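Local coordinates for hypothetical protein PurS (Thermus thermophilus, PDB 2DGB) that is of unproven function but belongs to the PurS family of small alpha/beta proteins and pairs with a second copy of itself, at residues Tyr4-Leu9 with Glu58-Met63; Gly26-Lys29 with Pro34-Glu37; Phe48-Glu51 with Glu55-Glu58. All coordinates share one frame; numbering follows the deposited sequence.

Contact 1. Residues Tyr4-Leu9 with Glu58-Met63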
ATOM      1  N   TYR A   4     -16.127   0.460   9.445  1.00 15.35           N
ATOM      2  CA  TYR A   4     -14.710   0.811   9.553  1.00 18.11           C
ATOM      3  C   TYR A   4     -13.977   0.681   8.218  1.00 17.37           C
ATOM      4  O   TYR A   4     -14.420  -0.024   7.315  1.00 18.15           O
ATOM      5  CB  TYR A   4     -14.017  -0.117  10.560  1.00 14.72           C
ATOM      6  CG  TYR A   4     -14.658  -0.140  11.930  1.00 17.47           C
ATOM      7  CD1 TYR A   4     -14.196   0.685  12.951  1.00 17.56           C
ATOM      8  CD2 TYR A   4     -15.758  -0.959  12.189  1.00 17.24           C
ATOM      9  CE1 TYR A   4     -14.815   0.701  14.203  1.00 17.44           C
ATOM     10  CE2 TYR A   4     -16.385  -0.949  13.429  1.00 16.93           C
ATOM     11  CZ  TYR A   4     -15.911  -0.116  14.430  1.00 18.13           C
ATOM     12  OH  TYR A   4     -16.552  -0.083  15.648  1.00 16.44           O
ATOM     13  N   GLN A   5     -12.850   1.366   8.099  1.00 17.29           N
ATOM     14  CA  GLN A   5     -12.050   1.258   6.896  1.00 18.43           C
ATOM     15  C   GLN A   5     -10.640   0.927   7.346  1.00 18.22           C
ATOM     16  O   GLN A   5     -10.041   1.647   8.144  1.00 17.07           O
ATOM     17  CB  GLN A   5     -12.036   2.553   6.082  1.00 20.29           C
ATOM     18  CG  GLN A   5     -11.255   2.395   4.775  1.00 20.27           C
ATOM     19  CD  GLN A   5     -11.052   3.702   4.039  1.00 23.85           C
ATOM     20  OE1 GLN A   5     -12.001   4.438   3.784  1.00 25.36           O
ATOM     21  NE2 GLN A   5      -9.805   3.993   3.685  1.00 25.36           N
ATOM     22  N   ALA A   6     -10.124  -0.184   6.842  1.00 18.42           N
ATOM     23  CA  ALA A   6      -8.787  -0.627   7.189  1.00 17.96           C
ATOM     24  C   ALA A   6      -7.869  -0.457   5.992  1.00 17.07           C
ATOM     25  O   ALA A   6      -8.258  -0.742   4.857  1.00 16.96           O
ATOM     26  CB  ALA A   6      -8.822  -2.091   7.617  1.00 16.97           C
ATOM     27  N   THR A   7      -6.665   0.042   6.250  1.00 14.71           N
ATOM     28  CA  THR A   7      -5.666   0.211   5.203  1.00 16.07           C
ATOM     29  C   THR A   7      -4.649  -0.906   5.429  1.00 16.97           C
ATOM     30  O   THR A   7      -3.809  -0.828   6.332  1.00 17.96           O
ATOM     31  CB  THR A   7      -4.954   1.570   5.299  1.00 13.10           C
ATOM     32  OG1 THR A   7      -5.914   2.624   5.160  1.00 15.63           O
ATOM     33  CG2 THR A   7      -3.917   1.703   4.180  1.00 14.20           C
ATOM     34  N   LEU A   8      -4.750  -1.951   4.616  1.00 16.45           N
ATOM     35  CA  LEU A   8      -3.865  -3.105   4.722  1.00 16.06           C
ATOM     36  C   LEU A   8      -2.806  -3.152   3.637  1.00 16.30           C
ATOM     37  O   LEU A   8      -3.115  -3.096   2.446  1.00 16.65           O
ATOM     38  CB  LEU A   8      -4.673  -4.403   4.658  1.00 17.27           C
ATOM     39  CG  LEU A   8      -5.363  -4.929   5.916  1.00 19.33           C
ATOM     40  CD1 LEU A   8      -6.502  -5.852   5.517  1.00 19.69           C
ATOM     41  CD2 LEU A   8      -4.357  -5.663   6.792  1.00 18.38           C
ATOM     42  N   LEU A   9      -1.555  -3.270   4.058  1.00 15.72           N
ATOM     43  CA  LEU A   9      -0.456  -3.370   3.115  1.00 16.37           C
ATOM     44  C   LEU A   9      -0.071  -4.847   3.045  1.00 17.51           C
ATOM     45  O   LEU A   9       0.046  -5.509   4.074  1.00 16.87           O
ATOM     46  CB  LEU A   9       0.742  -2.553   3.599  1.00 16.23           C
ATOM     47  CG  LEU A   9       0.521  -1.059   3.831  1.00 17.36           C
ATOM     48  CD1 LEU A   9       1.837  -0.426   4.253  1.00 15.92           C
ATOM     49  CD2 LEU A   9      -0.005  -0.401   2.557  1.00 15.65           C
ATOM     50  N   GLU A  58      -9.317  -6.615  15.065  1.00 17.47           N
ATOM     51  CA  GLU A  58      -9.156  -8.057  14.970  1.00 18.79           C
ATOM     52  C   GLU A  58      -9.553  -8.561  13.596  1.00 19.78           C
ATOM     53  O   GLU A  58      -8.867  -9.410  13.020  1.00 17.48           O
ATOM     54  CB  GLU A  58     -10.005  -8.761  16.032  1.00 19.15           C
ATOM     55  CG  GLU A  58      -9.797 -10.261  16.078  1.00 22.22           C
ATOM     56  CD  GLU A  58     -10.605 -10.921  17.176  1.00 25.81           C
ATOM     57  OE1 GLU A  58     -10.365 -12.113  17.464  1.00 26.74           O
ATOM     58  OE2 GLU A  58     -11.483 -10.245  17.746  1.00 26.27           O
ATOM     59  N   LYS A  59     -10.672  -8.054  13.078  1.00 18.74           N
ATOM     60  CA  LYS A  59     -11.139  -8.459  11.757  1.00 19.77           C
ATOM     61  C   LYS A  59     -10.164  -7.991  10.685  1.00 19.57           C
ATOM     62  O   LYS A  59      -9.898  -8.710   9.720  1.00 20.61           O
ATOM     63  CB  LYS A  59     -12.519  -7.873  11.460  1.00 20.37           C
ATOM     64  CG  LYS A  59     -13.652  -8.487  12.261  1.00 24.28           C
ATOM     65  CD  LYS A  59     -14.989  -7.911  11.822  1.00 26.36           C
ATOM     66  CE  LYS A  59     -16.153  -8.681  12.420  1.00 30.60           C
ATOM     67  NZ  LYS A  59     -17.440  -8.242  11.813  1.00 34.45           N
ATOM     68  N   ALA A  60      -9.639  -6.781  10.846  1.00 17.07           N
ATOM     69  CA  ALA A  60      -8.692  -6.245   9.871  1.00 17.82           C
ATOM     70  C   ALA A  60      -7.463  -7.151   9.754  1.00 18.32           C
ATOM     71  O   ALA A  60      -7.042  -7.501   8.652  1.00 18.56           O
ATOM     72  CB  ALA A  60      -8.266  -4.849  10.269  1.00 13.45           C
ATOM     73  N   LYS A  61      -6.888  -7.527  10.892  1.00 19.69           N
ATOM     74  CA  LYS A  61      -5.715  -8.388  10.885  1.00 22.61           C
ATOM     75  C   LYS A  61      -6.042  -9.798  10.390  1.00 23.12           C
ATOM     76  O   LYS A  61      -5.172 -10.486   9.848  1.00 23.19           O
ATOM     77  CB  LYS A  61      -5.088  -8.457  12.281  1.00 25.44           C
ATOM     78  CG  LYS A  61      -4.679  -7.101  12.855  1.00 28.93           C
ATOM     79  CD  LYS A  61      -3.416  -7.199  13.707  1.00 34.11           C
ATOM     80  CE  LYS A  61      -3.540  -8.247  14.812  1.00 35.93           C
ATOM     81  NZ  LYS A  61      -4.624  -7.929  15.781  1.00 39.47           N
ATOM     82  N   ALA A  62      -7.289 -10.227  10.572  1.00 20.80           N
ATOM     83  CA  ALA A  62      -7.702 -11.558  10.130  1.00 20.16           C
ATOM     84  C   ALA A  62      -7.776 -11.596   8.606  1.00 20.24           C
ATOM     85  O   ALA A  62      -7.457 -12.610   7.977  1.00 19.48           O
ATOM     86  CB  ALA A  62      -9.064 -11.921  10.725  1.00 18.54           C
HETATM   87  N   MSE A  63      -8.204 -10.487   8.015  1.00 17.78           N
HETATM   88  CA  MSE A  63      -8.314 -10.408   6.566  1.00 19.96           C
HETATM   89  C   MSE A  63      -6.914 -10.320   5.955  1.00 17.00           C
HETATM   90  O   MSE A  63      -6.655 -10.865   4.886  1.00 17.51           O
HETATM   91  CB  MSE A  63      -9.185  -9.208   6.175  1.00 21.35           C
HETATM   92  CG  MSE A  63     -10.590  -9.288   6.771  1.00 26.30           C
HETATM   93 SE   MSE A  63     -11.794  -7.895   6.187  1.00 35.25          SE
HETATM   94  CE  MSE A  63     -11.149  -6.454   7.297  1.00 32.66           C
TER
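Ala6 and Ala60 stand at the closest approach of strand 4-9 to helix 58-63, their CA atoms 6.2 Å apart. The two axes come within 9.3 Å of each other and cross at -37°, both running in broadly the same N-to-C direction. With only a methyl group on each side, the backbones can come this near, and Ala6 CB meets Ala60 CB at 3.9 Å in plain apolar contact. Two residues along the strand, Leu8 also sends its side chain toward the helix. Its forked end meets the oxygen of Ala60, Leu8 CD1 at 3.6 Å from Ala60 O and Leu8 CD2 at nearly the same distance, so that the oxygen is touched by both branches. The torsion chi1 of -82° places CG opposite the carbonyl carbon and beside the backbone N, from where the branches reach the helix. Leu8 CD1 also lies 4.3 Å from CB of Met63, a selenomethionine that packs on Phe48 of strand 37-49 as well. The other face of the strand is of a different character: the side chains of Gln5 and Thr7 both hydrogen-bond Glu45 OE1 of the neighbouring strand. Ala60 also packs on Leu77 of strand 73-83, and Met63 on His33 of the second subunit. The chemistry is thus that of a small hydrophobic interface between two layers, held by van der Waals contact and by burial of all four touching residues. Its one polar participant, Ala60 O, belongs to the helix backbone and accepts a weak bond from Met63 N, while hydrocarbon from the strand lies against it.

Contact 2. Residues Gly26-Lys29 with Pro34-Glu37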
ATOM      1  N   GLY A  26      15.401   0.695 -11.896  1.00 20.66           N
ATOM      2  CA  GLY A  26      16.080   0.985 -13.141  1.00 20.35           C
ATOM      3  C   GLY A  26      15.535   2.214 -13.834  1.00 21.80           C
ATOM      4  O   GLY A  26      16.302   3.086 -14.238  1.00 24.47           O
ATOM      5  N   VAL A  27      14.217   2.291 -13.976  1.00 17.86           N
ATOM      6  CA  VAL A  27      13.604   3.432 -14.641  1.00 18.57           C
ATOM      7  C   VAL A  27      13.792   4.729 -13.859  1.00 18.76           C
ATOM      8  O   VAL A  27      14.013   5.785 -14.452  1.00 17.01           O
ATOM      9  CB  VAL A  27      12.105   3.186 -14.894  1.00 20.17           C
ATOM     10  CG1 VAL A  27      11.429   4.473 -15.325  1.00 20.73           C
ATOM     11  CG2 VAL A  27      11.946   2.121 -15.972  1.00 21.16           C
ATOM     12  N   LEU A  28      13.692   4.661 -12.535  1.00 16.59           N
ATOM     13  CA  LEU A  28      13.897   5.861 -11.731  1.00 18.48           C
ATOM     14  C   LEU A  28      15.319   6.341 -12.007  1.00 18.31           C
ATOM     15  O   LEU A  28      15.567   7.534 -12.152  1.00 17.88           O
ATOM     16  CB  LEU A  28      13.721   5.552 -10.241  1.00 17.42           C
ATOM     17  CG  LEU A  28      12.277   5.369  -9.765  1.00 19.53           C
ATOM     18  CD1 LEU A  28      12.253   4.838  -8.341  1.00 17.77           C
ATOM     19  CD2 LEU A  28      11.549   6.703  -9.854  1.00 19.63           C
ATOM     20  N   LYS A  29      16.251   5.396 -12.089  1.00 22.17           N
ATOM     21  CA  LYS A  29      17.643   5.721 -12.369  1.00 22.52           C
ATOM     22  C   LYS A  29      17.723   6.405 -13.731  1.00 23.61           C
ATOM     23  O   LYS A  29      18.338   7.461 -13.864  1.00 22.64           O
ATOM     24  CB  LYS A  29      18.494   4.448 -12.376  1.00 26.11           C
ATOM     25  CG  LYS A  29      19.957   4.672 -12.756  1.00 29.31           C
ATOM     26  CD  LYS A  29      20.722   3.353 -12.758  1.00 31.97           C
ATOM     27  CE  LYS A  29      22.189   3.548 -13.122  1.00 34.43           C
ATOM     28  NZ  LYS A  29      22.922   4.345 -12.101  1.00 34.53           N
ATOM     29  N   PRO A  34      17.905   8.320  -8.941  1.00 27.89           N
ATOM     30  CA  PRO A  34      18.566   7.116  -8.427  1.00 26.31           C
ATOM     31  C   PRO A  34      18.122   6.803  -7.007  1.00 25.04           C
ATOM     32  O   PRO A  34      18.159   7.668  -6.139  1.00 25.95           O
ATOM     33  CB  PRO A  34      20.052   7.481  -8.487  1.00 26.19           C
ATOM     34  CG  PRO A  34      20.117   8.480  -9.605  1.00 27.33           C
ATOM     35  CD  PRO A  34      18.900   9.329  -9.348  1.00 26.72           C
ATOM     36  N   VAL A  35      17.691   5.566  -6.779  1.00 23.46           N
ATOM     37  CA  VAL A  35      17.260   5.144  -5.455  1.00 21.99           C
ATOM     38  C   VAL A  35      18.020   3.892  -5.042  1.00 20.81           C
ATOM     39  O   VAL A  35      18.659   3.239  -5.864  1.00 19.82           O
ATOM     40  CB  VAL A  35      15.745   4.848  -5.411  1.00 21.11           C
ATOM     41  CG1 VAL A  35      14.962   6.119  -5.692  1.00 21.08           C
ATOM     42  CG2 VAL A  35      15.392   3.762  -6.412  1.00 21.82           C
ATOM     43  N   GLU A  36      17.937   3.553  -3.763  1.00 21.00           N
ATOM     44  CA  GLU A  36      18.640   2.389  -3.242  1.00 21.63           C
ATOM     45  C   GLU A  36      17.894   1.077  -3.446  1.00 20.68           C
ATOM     46  O   GLU A  36      18.507   0.035  -3.693  1.00 19.21           O
ATOM     47  CB  GLU A  36      18.913   2.581  -1.753  1.00 21.19           C
ATOM     48  CG  GLU A  36      19.744   1.467  -1.134  1.00 24.51           C
ATOM     49  CD  GLU A  36      20.014   1.710   0.337  1.00 24.12           C
ATOM     50  OE1 GLU A  36      20.475   2.819   0.678  1.00 22.53           O
ATOM     51  OE2 GLU A  36      19.767   0.794   1.146  1.00 25.78           O
ATOM     52  N   GLU A  37      16.572   1.132  -3.332  1.00 20.61           N
ATOM     53  CA  GLU A  37      15.742  -0.053  -3.482  1.00 18.82           C
ATOM     54  C   GLU A  37      14.265   0.306  -3.566  1.00 18.95           C
ATOM     55  O   GLU A  37      13.811   1.261  -2.928  1.00 18.00           O
ATOM     56  CB  GLU A  37      15.949  -0.980  -2.285  1.00 20.85           C
ATOM     57  CG  GLU A  37      15.040  -2.194  -2.269  1.00 23.33           C
ATOM     58  CD  GLU A  37      15.091  -2.940  -0.949  1.00 25.11           C
ATOM     59  OE1 GLU A  37      14.488  -2.465   0.036  1.00 27.42           O
ATOM     60  OE2 GLU A  37      15.742  -3.998  -0.894  1.00 27.85           O
TER
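Leu28 meets Val35 through a single methyl: Leu28 CD1 lies 3.8 Å from Val35 CG2 and 4.0 Å from Val35 CG1, inserted against both branches of the valine as the two side chains cross obliquely. Val35 has chi1 at -64°, which turns this pair of methyls to the leucine. Leu28 is buried, whereas the rest of the contact lies near the surface. Lys29 and Pro34 bring their backbones together, Lys29 CA to Pro34 CA at 4.3 Å, and Leu28 O stays 4.0 Å from Pro34 N, a proline nitrogen with no proton to offer it. The segments are therefore held by methyl contact and close backbone packing. Further out, the second subunit packs against the loop: Val35 lies on Val47 of that chain, and Glu36 forms a salt bridge to Arg3 of that chain. The contact thus closes the turn that leads from the end of helix 19-30 into strand 37-49, whose first residue, Glu37, pairs in an antiparallel ladder with a strand of the second subunit and carries the sheet across the interface.

Contact 3. Residues Phe48-Glu51 with Glu55-Glu58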
ATOM      1  N   PHE A  48     -15.650  -2.306   6.027  1.00 12.79           N
ATOM      2  CA  PHE A  48     -16.349  -3.471   6.544  1.00 13.54           C
ATOM      3  C   PHE A  48     -16.976  -3.174   7.907  1.00 15.20           C
ATOM      4  O   PHE A  48     -16.587  -2.219   8.577  1.00 15.07           O
ATOM      5  CB  PHE A  48     -15.352  -4.615   6.688  1.00 13.14           C
ATOM      6  CG  PHE A  48     -14.305  -4.367   7.740  1.00 13.83           C
ATOM      7  CD1 PHE A  48     -14.397  -4.977   8.987  1.00 11.96           C
ATOM      8  CD2 PHE A  48     -13.246  -3.498   7.494  1.00 13.35           C
ATOM      9  CE1 PHE A  48     -13.447  -4.725   9.979  1.00 14.93           C
ATOM     10  CE2 PHE A  48     -12.288  -3.236   8.481  1.00 14.30           C
ATOM     11  CZ  PHE A  48     -12.392  -3.853   9.726  1.00 14.06           C
ATOM     12  N   PRO A  49     -17.930  -4.016   8.347  1.00 14.49           N
ATOM     13  CA  PRO A  49     -18.622  -3.857   9.632  1.00 16.16           C
ATOM     14  C   PRO A  49     -17.974  -4.601  10.796  1.00 16.52           C
ATOM     15  O   PRO A  49     -17.285  -5.609  10.603  1.00 13.66           O
ATOM     16  CB  PRO A  49     -20.004  -4.414   9.329  1.00 16.14           C
ATOM     17  CG  PRO A  49     -19.656  -5.607   8.502  1.00 17.38           C
ATOM     18  CD  PRO A  49     -18.597  -5.056   7.537  1.00 15.34           C
ATOM     19  N   ALA A  50     -18.218  -4.104  12.008  1.00 16.60           N
ATOM     20  CA  ALA A  50     -17.685  -4.724  13.221  1.00 17.45           C
ATOM     21  C   ALA A  50     -18.430  -4.179  14.440  1.00 18.16           C
ATOM     22  O   ALA A  50     -18.936  -3.059  14.414  1.00 17.06           O
ATOM     23  CB  ALA A  50     -16.186  -4.444  13.347  1.00 16.26           C
ATOM     24  N   GLU A  51     -18.485  -4.971  15.506  1.00 18.67           N
ATOM     25  CA  GLU A  51     -19.181  -4.575  16.728  1.00 20.66           C
ATOM     26  C   GLU A  51     -18.552  -3.355  17.386  1.00 19.72           C
ATOM     27  O   GLU A  51     -19.254  -2.482  17.908  1.00 18.06           O
ATOM     28  CB  GLU A  51     -19.188  -5.740  17.719  1.00 25.33           C
ATOM     29  CG  GLU A  51     -20.128  -6.882  17.354  1.00 29.75           C
ATOM     30  CD  GLU A  51     -21.578  -6.573  17.699  1.00 35.35           C
ATOM     31  OE1 GLU A  51     -21.821  -5.995  18.785  1.00 35.52           O
ATOM     32  OE2 GLU A  51     -22.473  -6.919  16.897  1.00 37.02           O
ATOM     33  N   GLU A  55     -12.894  -5.268  17.898  1.00 18.29           N
ATOM     34  CA  GLU A  55     -13.269  -6.341  16.996  1.00 19.54           C
ATOM     35  C   GLU A  55     -12.934  -5.967  15.558  1.00 18.19           C
ATOM     36  O   GLU A  55     -12.655  -6.840  14.736  1.00 18.53           O
ATOM     37  CB  GLU A  55     -14.763  -6.647  17.113  1.00 21.38           C
ATOM     38  CG  GLU A  55     -15.225  -7.712  16.132  1.00 27.34           C
ATOM     39  CD  GLU A  55     -16.712  -7.978  16.215  1.00 29.17           C
ATOM     40  OE1 GLU A  55     -17.154  -8.587  17.213  1.00 32.97           O
ATOM     41  OE2 GLU A  55     -17.435  -7.569  15.285  1.00 29.49           O
ATOM     42  N   ALA A  56     -12.965  -4.674  15.249  1.00 15.31           N
ATOM     43  CA  ALA A  56     -12.643  -4.227  13.896  1.00 16.69           C
ATOM     44  C   ALA A  56     -11.148  -4.425  13.635  1.00 16.34           C
ATOM     45  O   ALA A  56     -10.740  -4.822  12.541  1.00 17.20           O
ATOM     46  CB  ALA A  56     -13.020  -2.757  13.723  1.00 14.85           C
ATOM     47  N   GLU A  57     -10.334  -4.138  14.646  1.00 17.40           N
ATOM     48  CA  GLU A  57      -8.891  -4.297  14.535  1.00 17.48           C
ATOM     49  C   GLU A  57      -8.608  -5.776  14.314  1.00 17.33           C
ATOM     50  O   GLU A  57      -7.786  -6.150  13.473  1.00 16.69           O
ATOM     51  CB  GLU A  57      -8.203  -3.818  15.819  1.00 18.60           C
ATOM     52  CG  GLU A  57      -6.724  -4.194  15.926  1.00 22.55           C
ATOM     53  CD  GLU A  57      -5.795  -3.238  15.196  1.00 26.54           C
ATOM     54  OE1 GLU A  57      -4.603  -3.578  15.043  1.00 30.43           O
ATOM     55  OE2 GLU A  57      -6.244  -2.146  14.786  1.00 27.92           O
ATOM     56  N   GLU A  58      -9.317  -6.615  15.065  1.00 17.47           N
ATOM     57  CA  GLU A  58      -9.156  -8.057  14.970  1.00 18.79           C
ATOM     58  C   GLU A  58      -9.553  -8.561  13.596  1.00 19.78           C
ATOM     59  O   GLU A  58      -8.867  -9.410  13.020  1.00 17.48           O
ATOM     60  CB  GLU A  58     -10.005  -8.761  16.032  1.00 19.15           C
ATOM     61  CG  GLU A  58      -9.797 -10.261  16.078  1.00 22.22           C
ATOM     62  CD  GLU A  58     -10.605 -10.921  17.176  1.00 25.81           C
ATOM     63  OE1 GLU A  58     -10.365 -12.113  17.464  1.00 26.74           O
ATOM     64  OE2 GLU A  58     -11.483 -10.245  17.746  1.00 26.27           O
TER
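Ala50 and Ala56 bring the end of strand 37-49 and the first turns of helix 53-67 together, with their CA atoms 5.1 Å apart. Ala50 CB sits 3.6 Å from Ala56 CB and equally near Ala56 CA, a snug methyl contact that lets the loop lie against the helix. On the strand side Phe48 is turned with chi1 at 67°, CG lying between the backbone N and the carbonyl carbon, and the ring projects toward the helix. It presents its edge: Phe48 CZ is 3.4 Å from Ala56 O, which lies near the ring plane, while the Ala56 methyl is a little more distant. Phe48 also packs on Pro34 of the second subunit. The polar part belongs to Glu55. Its CG is anti to the backbone N (chi1 177°) and the chain stays extended beyond it, carrying the carboxylate back to the loop. There Glu51 N donates to Glu55 OE2 at 2.8 Å, almost straight at 172°, approaching the oxygen from well above the carboxylate plane. The side chain of Glu51 bends at chi2 and passes over the same group, Glu51 CG lying 3.4 Å from Glu55 OE1, but its own carboxylate leads away. The two carboxylates stay apart, Glu51 OE2 lying 5.3 Å from Glu55 OE2, and Lys59, through a long and weak ion pair with Glu55 OE2, may offset some of the charge; the same NZ hydrogen-bonds Pro49 O. Glu55 N is bonded in turn to Asn52 OD1. This is the strand-to-helix corner that opens a beta-alpha-beta crossover: strand 37-49, helix 53-67 and strand 73-83 follow in order, the two strands parallel to each other, with strand 3-12 between them in the sheet.

Overall arrangement
Contacts 1 and 3 share helix 53-67 and are neighbours, their centres about 8 Å apart. They meet directly where Tyr4 packs on Ala56 and where Tyr4 N probably hydrogen-bonds Phe48 O. Both are buried, and in both, alanine methyls meet where the backbones come near, but contact 1 is apolar and joins elements distant in sequence, whereas contact 3 adds a carboxylate-to-backbone bond at a local turn. Contact 2 lies on the other side of the chain's centre, about 31 Å from contact 1 and 39 Å from contact 3, centre to centre. Only partly buried, it rests on one leucine-valine contact and backbone packing at the end of helix 19-30, with the second subunit beside the loop.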